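Local coordinates for protein separin (PDB 5U1T) that cleaves the Mcd1/Scc1 subunit of cohesin as a caspase-like cysteine protease, allowing chromosome segregation at the onset of anaphase, at residues Cys325-Trp330 against Ala368-Glu373; Glu1286-Glu1291 against Ile1311-Asp1316; Val1200-Lys1205 against Lys1213-Thr1218; Ser471-Phe476 against Ser500-Ser505. One frame throughout, in Å; residues are numbered along the deposited sequence.

Contact 1: Cys325-Trp330 against Ala368-Glu373; sequences CLVCLW and AALLSE
Val327 turns CG1 directly opposite its backbone N (chi1 177°), and Glu373 does the same with CG (chi1 174°) before running on fully extended, which brings its carboxylate up to Val327 CG1. This is helix-to-helix packing in the helical part of separin: helix 319-336 lies beside helix 365-384, with helix 342-357 coming between them in the chain. The CA atoms of Val327 and Glu373 stand 7.3 Å apart, and their side chains cross at about a right angle. CG of Glu373 (4.0 Å) and the carboxylate beyond it, through CD (3.8 Å) and OE2, lie against Val327 CG1. The other branch, CG2, looks to Leu370 one turn earlier, touching its carbonyl O at 4.0 Å and, more loosely, its CD2 at 4.4 Å. No hydrogen bond spans the two segments; the contact is one of van der Waals touch, in which Val327 gives one methyl to each of two residues a turn apart on the facing helix. Farther along, Leu374 also meets Val327 and Leu326, and Trp330 packs on Leu378 and Ile381, so the two helices stay together beyond these residues. Leu371 faces the other way, onto Ile355 of helix 342-357. The carbonyl O of Val327 is hydrogen-bonded to Ser331 OG, one turn on in the same helix.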
# COMPACT_ATOMS: atom_id res chain seq x y z
N CYS A 325 -68.61 8.72 -17.32
CA CYS A 325 -69.21 7.49 -17.83
C CYS A 325 -68.29 6.30 -17.57
O CYS A 325 -68.75 5.24 -17.13
CB CYS A 325 -69.50 7.63 -19.31
SG CYS A 325 -70.65 8.96 -19.66
N LEU A 326 -67.00 6.49 -17.84
CA LEU A 326 -66.00 5.45 -17.62
C LEU A 326 -66.03 4.90 -16.19
O LEU A 326 -65.94 3.69 -15.98
CB LEU A 326 -64.61 6.00 -17.94
CG LEU A 326 -64.21 5.92 -19.40
CD1 LEU A 326 -65.09 6.83 -20.23
CD2 LEU A 326 -62.74 6.29 -19.56
N VAL A 327 -66.17 5.80 -15.22
CA VAL A 327 -66.31 5.42 -13.82
C VAL A 327 -67.58 4.59 -13.63
O VAL A 327 -67.57 3.57 -12.94
CB VAL A 327 -66.38 6.64 -12.89
CG1 VAL A 327 -66.62 6.20 -11.47
CG2 VAL A 327 -65.12 7.48 -13.00
N CYS A 328 -68.66 5.04 -14.26
CA CYS A 328 -69.95 4.35 -14.20
C CYS A 328 -69.85 2.92 -14.72
O CYS A 328 -70.34 1.98 -14.10
CB CYS A 328 -71.01 5.11 -15.01
SG CYS A 328 -71.59 6.67 -14.27
N LEU A 329 -69.21 2.77 -15.87
CA LEU A 329 -69.12 1.47 -16.51
C LEU A 329 -68.29 0.49 -15.67
O LEU A 329 -68.72 -0.64 -15.44
CB LEU A 329 -68.53 1.62 -17.92
CG LEU A 329 -68.24 0.44 -18.83
CD1 LEU A 329 -69.51 -0.31 -19.17
CD2 LEU A 329 -67.52 0.92 -20.09
N TRP A 330 -67.13 0.94 -15.20
CA TRP A 330 -66.22 0.02 -14.53
C TRP A 330 -66.65 -0.26 -13.10
O TRP A 330 -66.25 -1.27 -12.51
CB TRP A 330 -64.79 0.55 -14.57
CG TRP A 330 -64.19 0.32 -15.90
CD1 TRP A 330 -64.03 1.22 -16.90
CD2 TRP A 330 -63.71 -0.93 -16.41
NE1 TRP A 330 -63.47 0.62 -18.00
CE2 TRP A 330 -63.26 -0.70 -17.72
CE3 TRP A 330 -63.61 -2.22 -15.87
CZ2 TRP A 330 -62.71 -1.72 -18.52
CZ3 TRP A 330 -63.06 -3.23 -16.66
CH2 TRP A 330 -62.62 -2.98 -17.97
N ALA A 368 -60.09 16.35 -12.32
CA ALA A 368 -58.98 15.79 -11.54
C ALA A 368 -59.50 14.74 -10.57
O ALA A 368 -58.97 13.63 -10.50
CB ALA A 368 -58.24 16.89 -10.80
N ALA A 369 -60.54 15.09 -9.84
CA ALA A 369 -61.17 14.17 -8.90
C ALA A 369 -61.77 12.97 -9.63
O ALA A 369 -61.67 11.84 -9.16
CB ALA A 369 -62.23 14.88 -8.09
N LEU A 370 -62.41 13.24 -10.77
CA LEU A 370 -62.99 12.18 -11.59
C LEU A 370 -61.91 11.18 -12.00
O LEU A 370 -62.13 9.97 -12.01
CB LEU A 370 -63.66 12.77 -12.84
CG LEU A 370 -65.16 13.06 -12.77
CD1 LEU A 370 -65.58 13.91 -13.95
CD2 LEU A 370 -65.95 11.76 -12.74
N LEU A 371 -60.75 11.72 -12.33
CA LEU A 371 -59.61 10.92 -12.74
C LEU A 371 -59.16 10.03 -11.60
O LEU A 371 -58.95 8.84 -11.80
CB LEU A 371 -58.48 11.83 -13.23
CG LEU A 371 -57.11 11.19 -13.46
CD1 LEU A 371 -57.25 9.93 -14.25
CD2 LEU A 371 -56.22 12.16 -14.18
N SER A 372 -59.01 10.60 -10.40
CA SER A 372 -58.52 9.83 -9.27
C SER A 372 -59.47 8.70 -8.95
O SER A 372 -59.04 7.60 -8.61
CB SER A 372 -58.35 10.71 -8.03
OG SER A 372 -58.05 9.89 -6.91
N GLU A 373 -60.75 8.98 -9.06
CA GLU A 373 -61.77 7.99 -8.78
C GLU A 373 -61.73 6.85 -9.80
O GLU A 373 -61.78 5.68 -9.42
CB GLU A 373 -63.15 8.65 -8.76
CG GLU A 373 -64.31 7.69 -8.61
CD GLU A 373 -65.65 8.40 -8.59
OE1 GLU A 373 -65.64 9.65 -8.57
OE2 GLU A 373 -66.70 7.72 -8.61

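Contact 2: Glu1286-Glu1291 against Ile1311-Asp1316; sequences EDWVIE and IYFVLD
Val1289 and Phe1313 meet between two nearly antiparallel helices, the start of helix 1287-1294 and the later half of helix 1303-1320, whose short segments cross at -158° with axes 11.1 Å apart at closest. Phe1313, Trp1288 and two valines fill the space between the axes. The CB of Val1289 is directed toward helix 1303-1320, and its CG1 touches two residues at once: CE2 of Phe1313 at 3.8 Å and CG2 of Val1314 at 3.9 Å. Its second methyl, CG2, also reaches CE2 of Phe1313, at 4.0 Å, and both methyls meet the phenyl ring obliquely there. With CG opposite its backbone N (chi1 -179°), Phe1313 extends its ring across the gap, and CZ comes 4.3 Å from CH2 of Trp1288. The two valines slide past each other in opposite directions. This helical pair sits within the C50 peptidase region, beside the mixed sheet, whose strand 1157-1163 is touched by Trp1288 through Arg1157 and Thr1159. Val1289 CG2 lies 3.6 Å above the plane of the Trp1288 indole and over its centre, a packing between neighbours on one helix. The indole NE1 is hydrogen-bonded to the carbonyl O of Pro963. At the head of helix 1287-1294, Glu1286 takes the N-cap position, and its carbonyl O receives Val1289 N. On the flank turned from Phe1313, Glu1291 forms salt bridges with Arg1155 and Arg1157, and Asp1287 forms one with Lys1259.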
# COMPACT_ATOMS: atom_id res chain seq x y z
N GLU A 1286 62.69 -10.87 -8.80
CA GLU A 1286 62.42 -9.79 -9.77
C GLU A 1286 63.32 -8.56 -9.59
O GLU A 1286 63.77 -8.27 -8.48
CB GLU A 1286 60.95 -9.38 -9.66
CG GLU A 1286 60.02 -10.21 -10.51
CD GLU A 1286 59.69 -9.52 -11.82
OE1 GLU A 1286 59.42 -8.29 -11.81
OE2 GLU A 1286 59.70 -10.21 -12.87
N ASP A 1287 63.56 -7.84 -10.67
CA ASP A 1287 64.49 -6.71 -10.63
C ASP A 1287 64.07 -5.63 -9.65
O ASP A 1287 64.93 -5.05 -8.98
CB ASP A 1287 64.65 -6.07 -12.01
CG ASP A 1287 65.57 -6.84 -12.91
OD1 ASP A 1287 66.17 -7.82 -12.45
OD2 ASP A 1287 65.69 -6.47 -14.09
N TRP A 1288 62.77 -5.35 -9.57
CA TRP A 1288 62.32 -4.21 -8.79
C TRP A 1288 62.57 -4.46 -7.32
O TRP A 1288 62.65 -3.52 -6.54
CB TRP A 1288 60.85 -3.89 -9.04
CG TRP A 1288 59.89 -4.93 -8.53
CD1 TRP A 1288 59.40 -5.98 -9.24
CD2 TRP A 1288 59.31 -5.03 -7.21
NE1 TRP A 1288 58.55 -6.72 -8.46
CE2 TRP A 1288 58.48 -6.16 -7.21
CE3 TRP A 1288 59.42 -4.27 -6.04
CZ2 TRP A 1288 57.74 -6.56 -6.09
CZ3 TRP A 1288 58.69 -4.67 -4.92
CH2 TRP A 1288 57.86 -5.80 -4.95
N VAL A 1289 62.69 -5.73 -6.94
CA VAL A 1289 63.01 -6.08 -5.55
C VAL A 1289 64.49 -5.81 -5.26
O VAL A 1289 64.84 -5.25 -4.22
CB VAL A 1289 62.71 -7.56 -5.26
CG1 VAL A 1289 63.16 -7.96 -3.85
CG2 VAL A 1289 61.21 -7.86 -5.47
N ILE A 1290 65.33 -6.20 -6.22
CA ILE A 1290 66.75 -5.91 -6.18
C ILE A 1290 66.96 -4.41 -6.15
O ILE A 1290 67.77 -3.92 -5.37
CB ILE A 1290 67.49 -6.55 -7.38
CG1 ILE A 1290 67.17 -8.04 -7.45
CG2 ILE A 1290 68.99 -6.33 -7.29
CD1 ILE A 1290 67.74 -8.74 -8.68
N GLU A 1291 66.21 -3.67 -6.97
CA GLU A 1291 66.34 -2.21 -7.05
C GLU A 1291 66.11 -1.52 -5.72
O GLU A 1291 66.61 -0.44 -5.47
CB GLU A 1291 65.38 -1.62 -8.09
CG GLU A 1291 65.79 -1.88 -9.52
CD GLU A 1291 64.70 -1.51 -10.51
OE1 GLU A 1291 64.82 -1.86 -11.72
OE2 GLU A 1291 63.73 -0.86 -10.07
N ILE A 1311 66.20 -7.71 3.60
CA ILE A 1311 66.74 -9.07 3.59
C ILE A 1311 65.60 -10.04 3.88
O ILE A 1311 65.36 -10.98 3.13
CB ILE A 1311 67.88 -9.28 4.64
CG1 ILE A 1311 68.89 -8.14 4.62
CG2 ILE A 1311 68.57 -10.59 4.44
CD1 ILE A 1311 69.92 -8.25 3.63
N TYR A 1312 64.88 -9.76 4.96
CA TYR A 1312 63.73 -10.55 5.37
C TYR A 1312 62.75 -10.75 4.23
O TYR A 1312 62.22 -11.85 4.03
CB TYR A 1312 63.03 -9.87 6.53
CG TYR A 1312 63.82 -9.91 7.80
CD1 TYR A 1312 64.92 -10.74 7.93
CD2 TYR A 1312 63.45 -9.11 8.88
CE1 TYR A 1312 65.65 -10.78 9.10
CE2 TYR A 1312 64.17 -9.13 10.07
CZ TYR A 1312 65.26 -9.96 10.18
OH TYR A 1312 65.97 -9.98 11.37
N PHE A 1313 62.51 -9.67 3.51
CA PHE A 1313 61.61 -9.69 2.38
C PHE A 1313 62.11 -10.67 1.33
O PHE A 1313 61.35 -11.51 0.84
CB PHE A 1313 61.45 -8.28 1.80
CG PHE A 1313 60.51 -8.22 0.65
CD1 PHE A 1313 59.19 -8.62 0.81
CD2 PHE A 1313 60.95 -7.79 -0.59
CE1 PHE A 1313 58.30 -8.58 -0.26
CE2 PHE A 1313 60.07 -7.74 -1.66
CZ PHE A 1313 58.74 -8.14 -1.50
N VAL A 1314 63.40 -10.56 0.99
CA VAL A 1314 63.97 -11.41 -0.04
C VAL A 1314 64.05 -12.88 0.43
O VAL A 1314 63.66 -13.80 -0.31
CB VAL A 1314 65.36 -10.89 -0.47
CG1 VAL A 1314 65.91 -11.73 -1.60
CG2 VAL A 1314 65.24 -9.44 -0.91
N LEU A 1315 64.52 -13.10 1.65
CA LEU A 1315 64.49 -14.43 2.23
C LEU A 1315 63.08 -15.02 2.19
O LEU A 1315 62.90 -16.19 1.89
CB LEU A 1315 65.00 -14.39 3.67
CG LEU A 1315 66.44 -13.96 3.90
CD1 LEU A 1315 66.86 -14.18 5.33
CD2 LEU A 1315 67.35 -14.69 2.96
N ASP A 1316 62.08 -14.19 2.47
CA ASP A 1316 60.71 -14.64 2.42
C ASP A 1316 60.33 -15.05 1.00
O ASP A 1316 59.74 -16.10 0.82
CB ASP A 1316 59.76 -13.57 2.95
CG ASP A 1316 59.60 -13.60 4.45
OD1 ASP A 1316 60.09 -14.55 5.10
OD2 ASP A 1316 58.97 -12.68 5.00

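Contact 3: Val1200-Lys1205 against Lys1213-Thr1218; sequences VEVTNK and KSWWTT
Thr1203 and Trp1215 are the residues whose backbones come nearest, 8.4 Å between CA atoms, where the short helix 1200-1203 faces the early turns of the long helix 1209-1237, with seven residues between the two segments. Trp1215 extends its indole toward the short helix, CG lying opposite the backbone N (chi1 -178°). The methyl CG2 of Thr1203 settles beside the pyrrole part of the indole, 3.7 Å from NE1 and 4.2 Å from CE2. CG1 of Val1202 approaches the ring at its edge, near the ring plane, 4.5 Å from CD1. The proximity of NE1 to a methyl is packing alone, because its N-H is spent on the carbonyl O of Thr1197, just before the short helix. At the far end of the indole, CZ3 points into the face of the Trp1216 ring, 3.5 Å above its plane and over its centre. Within helix 1209-1237, Thr1217 OG1 hydrogen-bonds to Lys1213 O at 3.0 Å, coming from the face of that carbonyl opposite to the one used by Thr1217 N. The site lies in the peptidase region: the side chain of Thr1203 is about 10 Å from that of Cys1497, the active-site cysteine by similarity. An apolar side chain of a second protein chain, which may be the inhibitor securin, packs on Thr1203, and one packs on Trp1215. With its one polar atom bonded to a backbone carbonyl, the indole probably offers an apolar surface to both the short helix and that chain.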
# COMPACT_ATOMS: atom_id res chain seq x y z
N VAL A 1200 34.07 28.79 16.80
CA VAL A 1200 33.81 30.11 17.39
C VAL A 1200 33.10 30.04 18.73
O VAL A 1200 33.27 30.94 19.56
CB VAL A 1200 33.00 31.00 16.42
CG1 VAL A 1200 33.80 31.29 15.17
CG2 VAL A 1200 31.67 30.33 16.06
N GLU A 1201 32.30 28.99 18.95
CA GLU A 1201 31.71 28.74 20.27
C GLU A 1201 32.79 28.75 21.34
O GLU A 1201 32.67 29.44 22.35
CB GLU A 1201 30.95 27.42 20.30
CG GLU A 1201 29.43 27.55 20.20
CD GLU A 1201 28.69 26.29 20.68
OE1 GLU A 1201 29.32 25.47 21.39
OE2 GLU A 1201 27.50 26.12 20.34
N VAL A 1202 33.87 28.00 21.09
CA VAL A 1202 34.96 27.87 22.05
C VAL A 1202 35.87 29.11 22.14
O VAL A 1202 36.12 29.62 23.23
CB VAL A 1202 35.85 26.66 21.71
CG1 VAL A 1202 37.09 26.63 22.60
CG2 VAL A 1202 35.06 25.37 21.82
N THR A 1203 36.36 29.57 20.99
CA THR A 1203 37.32 30.67 20.99
C THR A 1203 36.68 31.95 21.51
O THR A 1203 37.36 32.76 22.14
CB THR A 1203 37.90 30.93 19.57
OG1 THR A 1203 36.84 30.96 18.61
CG2 THR A 1203 38.89 29.82 19.19
N ASN A 1204 35.37 32.07 21.35
CA ASN A 1204 34.65 33.24 21.80
C ASN A 1204 34.62 33.35 23.30
O ASN A 1204 34.49 34.43 23.84
CB ASN A 1204 33.21 33.15 21.35
CG ASN A 1204 32.92 34.00 20.14
OD1 ASN A 1204 33.74 34.78 19.70
ND2 ASN A 1204 31.73 33.83 19.59
N LYS A 1205 34.74 32.23 23.98
CA LYS A 1205 34.66 32.20 25.43
C LYS A 1205 36.04 32.38 26.05
O LYS A 1205 36.18 32.39 27.28
CB LYS A 1205 34.02 30.90 25.90
CG LYS A 1205 32.57 30.75 25.42
CD LYS A 1205 31.98 29.37 25.74
CE LYS A 1205 32.40 28.88 27.13
NZ LYS A 1205 32.13 29.86 28.24
N LYS A 1213 46.38 30.60 27.36
CA LYS A 1213 47.48 29.66 27.45
C LYS A 1213 46.98 28.23 27.44
O LYS A 1213 47.67 27.33 26.95
CB LYS A 1213 48.32 29.93 28.71
CG LYS A 1213 49.13 31.25 28.64
CD LYS A 1213 50.23 31.34 29.69
CE LYS A 1213 51.38 32.24 29.18
NZ LYS A 1213 52.60 32.35 30.07
N SER A 1214 45.76 28.00 27.93
CA SER A 1214 45.21 26.64 27.92
C SER A 1214 44.89 26.17 26.51
O SER A 1214 45.23 25.05 26.13
CB SER A 1214 43.96 26.56 28.79
OG SER A 1214 44.30 26.36 30.15
N TRP A 1215 44.26 27.03 25.73
CA TRP A 1215 43.93 26.72 24.34
C TRP A 1215 45.21 26.42 23.56
O TRP A 1215 45.22 25.61 22.63
CB TRP A 1215 43.14 27.90 23.73
CG TRP A 1215 42.66 27.76 22.32
CD1 TRP A 1215 41.44 27.29 21.92
CD2 TRP A 1215 43.35 28.15 21.12
NE1 TRP A 1215 41.35 27.34 20.55
CE2 TRP A 1215 42.51 27.87 20.04
CE3 TRP A 1215 44.62 28.71 20.87
CZ2 TRP A 1215 42.88 28.12 18.71
CZ3 TRP A 1215 44.99 28.96 19.55
CH2 TRP A 1215 44.12 28.66 18.49
N TRP A 1216 46.31 27.06 23.95
CA TRP A 1216 47.58 26.89 23.26
C TRP A 1216 48.31 25.63 23.72
O TRP A 1216 48.99 24.96 22.94
CB TRP A 1216 48.47 28.11 23.46
CG TRP A 1216 48.25 29.21 22.46
CD1 TRP A 1216 47.83 30.48 22.72
CD2 TRP A 1216 48.44 29.13 21.04
NE1 TRP A 1216 47.76 31.20 21.56
CE2 TRP A 1216 48.12 30.40 20.51
CE3 TRP A 1216 48.85 28.12 20.16
CZ2 TRP A 1216 48.20 30.67 19.14
CZ3 TRP A 1216 48.92 28.40 18.81
CH2 TRP A 1216 48.60 29.66 18.31
N THR A 1217 48.15 25.33 25.00
CA THR A 1217 48.68 24.09 25.53
C THR A 1217 48.03 22.93 24.81
O THR A 1217 48.71 22.00 24.37
CB THR A 1217 48.43 23.97 27.02
OG1 THR A 1217 49.29 24.88 27.71
CG2 THR A 1217 48.71 22.55 27.48
N THR A 1218 46.70 23.01 24.70
CA THR A 1218 45.91 21.94 24.09
C THR A 1218 46.25 21.72 22.62
O THR A 1218 46.35 20.58 22.18
CB THR A 1218 44.38 22.23 24.24
OG1 THR A 1218 43.97 22.03 25.60
CG2 THR A 1218 43.56 21.31 23.34

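Contact 4: Ser471-Phe476 against Ser500-Ser505; sequences SFVFDF and SEIMLS
Apolar packing carries this contact, through Val473 and Phe476 on one helix and Ile502 and Met503 on the other. Val473 CG2 lies opposite its backbone N and meets CG2 of Ile502 at 4.1 Å, the two side chains crossing at about a right angle; CG of Met503 is a looser neighbour of the same methyl. Met503, next in the chain to Ile502, bends at its last torsion (chi3 69°), carrying CE to 3.8 Å from CE1 of Phe476, one turn after Val473. Phe476 in turn covers part of the Phe472 ring with its CB and leans on Ile435 of helix 431-444. The hydrogen bonding lies within 500-505, not across the contact: Ser500, the N-cap, accepts Met503 N through OG at 2.9 Å, a nearly straight bond (164°) that caps the first turn of helix 501-509. His66 NE2 is a second partner of that hydroxyl. Between helix 470-485 and helix 501-509 the segments cross at -48°, axes 9.9 Å apart, an angle near the roughly -50° class of ridges-into-grooves packing, as is common in all-helical folds such as this N-terminal helical region.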
# COMPACT_ATOMS: atom_id res chain seq x y z
N SER A 471 -29.51 -10.69 5.74
CA SER A 471 -29.18 -10.35 4.36
C SER A 471 -30.26 -9.51 3.70
O SER A 471 -29.94 -8.51 3.05
CB SER A 471 -28.90 -11.60 3.52
OG SER A 471 -29.79 -12.67 3.82
N PHE A 472 -31.52 -9.84 3.90
CA PHE A 472 -32.56 -9.06 3.28
C PHE A 472 -32.69 -7.65 3.81
O PHE A 472 -32.87 -6.73 3.07
CB PHE A 472 -33.91 -9.75 3.36
CG PHE A 472 -35.02 -8.91 2.84
CD1 PHE A 472 -35.24 -8.82 1.50
CD2 PHE A 472 -35.78 -8.16 3.68
CE1 PHE A 472 -36.22 -8.01 1.00
CE2 PHE A 472 -36.76 -7.35 3.19
CZ PHE A 472 -36.98 -7.27 1.85
N VAL A 473 -32.59 -7.49 5.11
CA VAL A 473 -32.75 -6.18 5.71
C VAL A 473 -31.59 -5.26 5.42
O VAL A 473 -31.75 -4.07 5.42
CB VAL A 473 -33.04 -6.27 7.20
CG1 VAL A 473 -31.98 -7.06 7.91
CG2 VAL A 473 -33.15 -4.90 7.80
N PHE A 474 -30.42 -5.81 5.20
CA PHE A 474 -29.28 -5.01 4.86
C PHE A 474 -29.41 -4.56 3.44
O PHE A 474 -29.19 -3.43 3.10
CB PHE A 474 -28.02 -5.81 5.04
CG PHE A 474 -27.14 -5.28 6.09
CD1 PHE A 474 -26.34 -4.22 5.84
CD2 PHE A 474 -27.17 -5.81 7.33
CE1 PHE A 474 -25.54 -3.70 6.81
CE2 PHE A 474 -26.38 -5.31 8.32
CZ PHE A 474 -25.57 -4.25 8.06
N ASP A 475 -29.79 -5.49 2.60
CA ASP A 475 -30.00 -5.27 1.20
C ASP A 475 -31.05 -4.21 0.98
O ASP A 475 -30.87 -3.34 0.16
CB ASP A 475 -30.45 -6.60 0.62
CG ASP A 475 -30.53 -6.59 -0.84
OD1 ASP A 475 -29.91 -5.75 -1.47
OD2 ASP A 475 -31.23 -7.45 -1.38
N PHE A 476 -32.14 -4.27 1.72
CA PHE A 476 -33.20 -3.30 1.60
C PHE A 476 -32.80 -1.93 2.11
O PHE A 476 -33.12 -0.94 1.51
CB PHE A 476 -34.42 -3.76 2.38
CG PHE A 476 -35.52 -2.75 2.44
CD1 PHE A 476 -35.51 -1.78 3.39
CD2 PHE A 476 -36.53 -2.76 1.53
CE1 PHE A 476 -36.49 -0.83 3.44
CE2 PHE A 476 -37.52 -1.82 1.57
CZ PHE A 476 -37.50 -0.85 2.52
N SER A 500 -38.53 -0.32 12.09
CA SER A 500 -37.86 -1.04 13.15
C SER A 500 -36.58 -0.38 13.64
O SER A 500 -36.05 0.55 13.03
CB SER A 500 -37.50 -2.44 12.69
OG SER A 500 -36.58 -2.35 11.63
N GLU A 501 -36.10 -0.90 14.75
CA GLU A 501 -34.81 -0.57 15.31
C GLU A 501 -33.72 -0.97 14.33
O GLU A 501 -32.81 -0.20 14.05
CB GLU A 501 -34.63 -1.31 16.62
CG GLU A 501 -33.34 -1.03 17.28
CD GLU A 501 -33.21 -1.76 18.59
OE1 GLU A 501 -32.74 -2.93 18.60
OE2 GLU A 501 -33.58 -1.16 19.62
N ILE A 502 -33.83 -2.18 13.81
CA ILE A 502 -32.86 -2.71 12.88
C ILE A 502 -32.74 -1.84 11.61
O ILE A 502 -31.63 -1.48 11.18
CB ILE A 502 -33.21 -4.17 12.54
CG1 ILE A 502 -33.51 -4.92 13.84
CG2 ILE A 502 -32.09 -4.82 11.76
CD1 ILE A 502 -33.36 -6.43 13.76
N MET A 503 -33.88 -1.49 11.03
CA MET A 503 -33.89 -0.63 9.86
C MET A 503 -33.21 0.71 10.12
O MET A 503 -32.48 1.21 9.25
CB MET A 503 -35.32 -0.37 9.38
CG MET A 503 -35.97 -1.56 8.74
SD MET A 503 -37.71 -1.25 8.36
CE MET A 503 -37.60 -0.03 7.03
N LEU A 504 -33.47 1.30 11.28
CA LEU A 504 -32.87 2.59 11.62
C LEU A 504 -31.33 2.45 11.79
O LEU A 504 -30.56 3.34 11.41
CB LEU A 504 -33.51 3.18 12.87
CG LEU A 504 -34.94 3.73 12.71
CD1 LEU A 504 -35.54 4.03 14.06
CD2 LEU A 504 -34.99 4.96 11.83
N SER A 505 -30.91 1.32 12.35
CA SER A 505 -29.50 1.06 12.62
C SER A 505 -28.65 0.94 11.33
O SER A 505 -27.63 1.60 11.18
CB SER A 505 -29.36 -0.20 13.45
OG SER A 505 -28.03 -0.33 13.93

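Overall arrangement
From the N terminus, contact 1 comes first, closing a loop of 37 residues that contains helix 342-357. Contact 4 follows, closing one of 23 residues and joining helix 470-485 to helix 501-509 in the same helical region, its centre about 40 Å from that of contact 1. A long run of further helices then leads to the C50 peptidase region, where contact 3 closes a connection of seven residues and contact 2 one of nineteen. All four loops lie in series; none nests or crosses. Contacts 3 and 2 have centres about 51 Å apart, while contacts 1 and 2, about 130 Å apart, lie on opposite sides of the chain's centre. Each contact therefore ties near sequence neighbours locally within an elongated molecule.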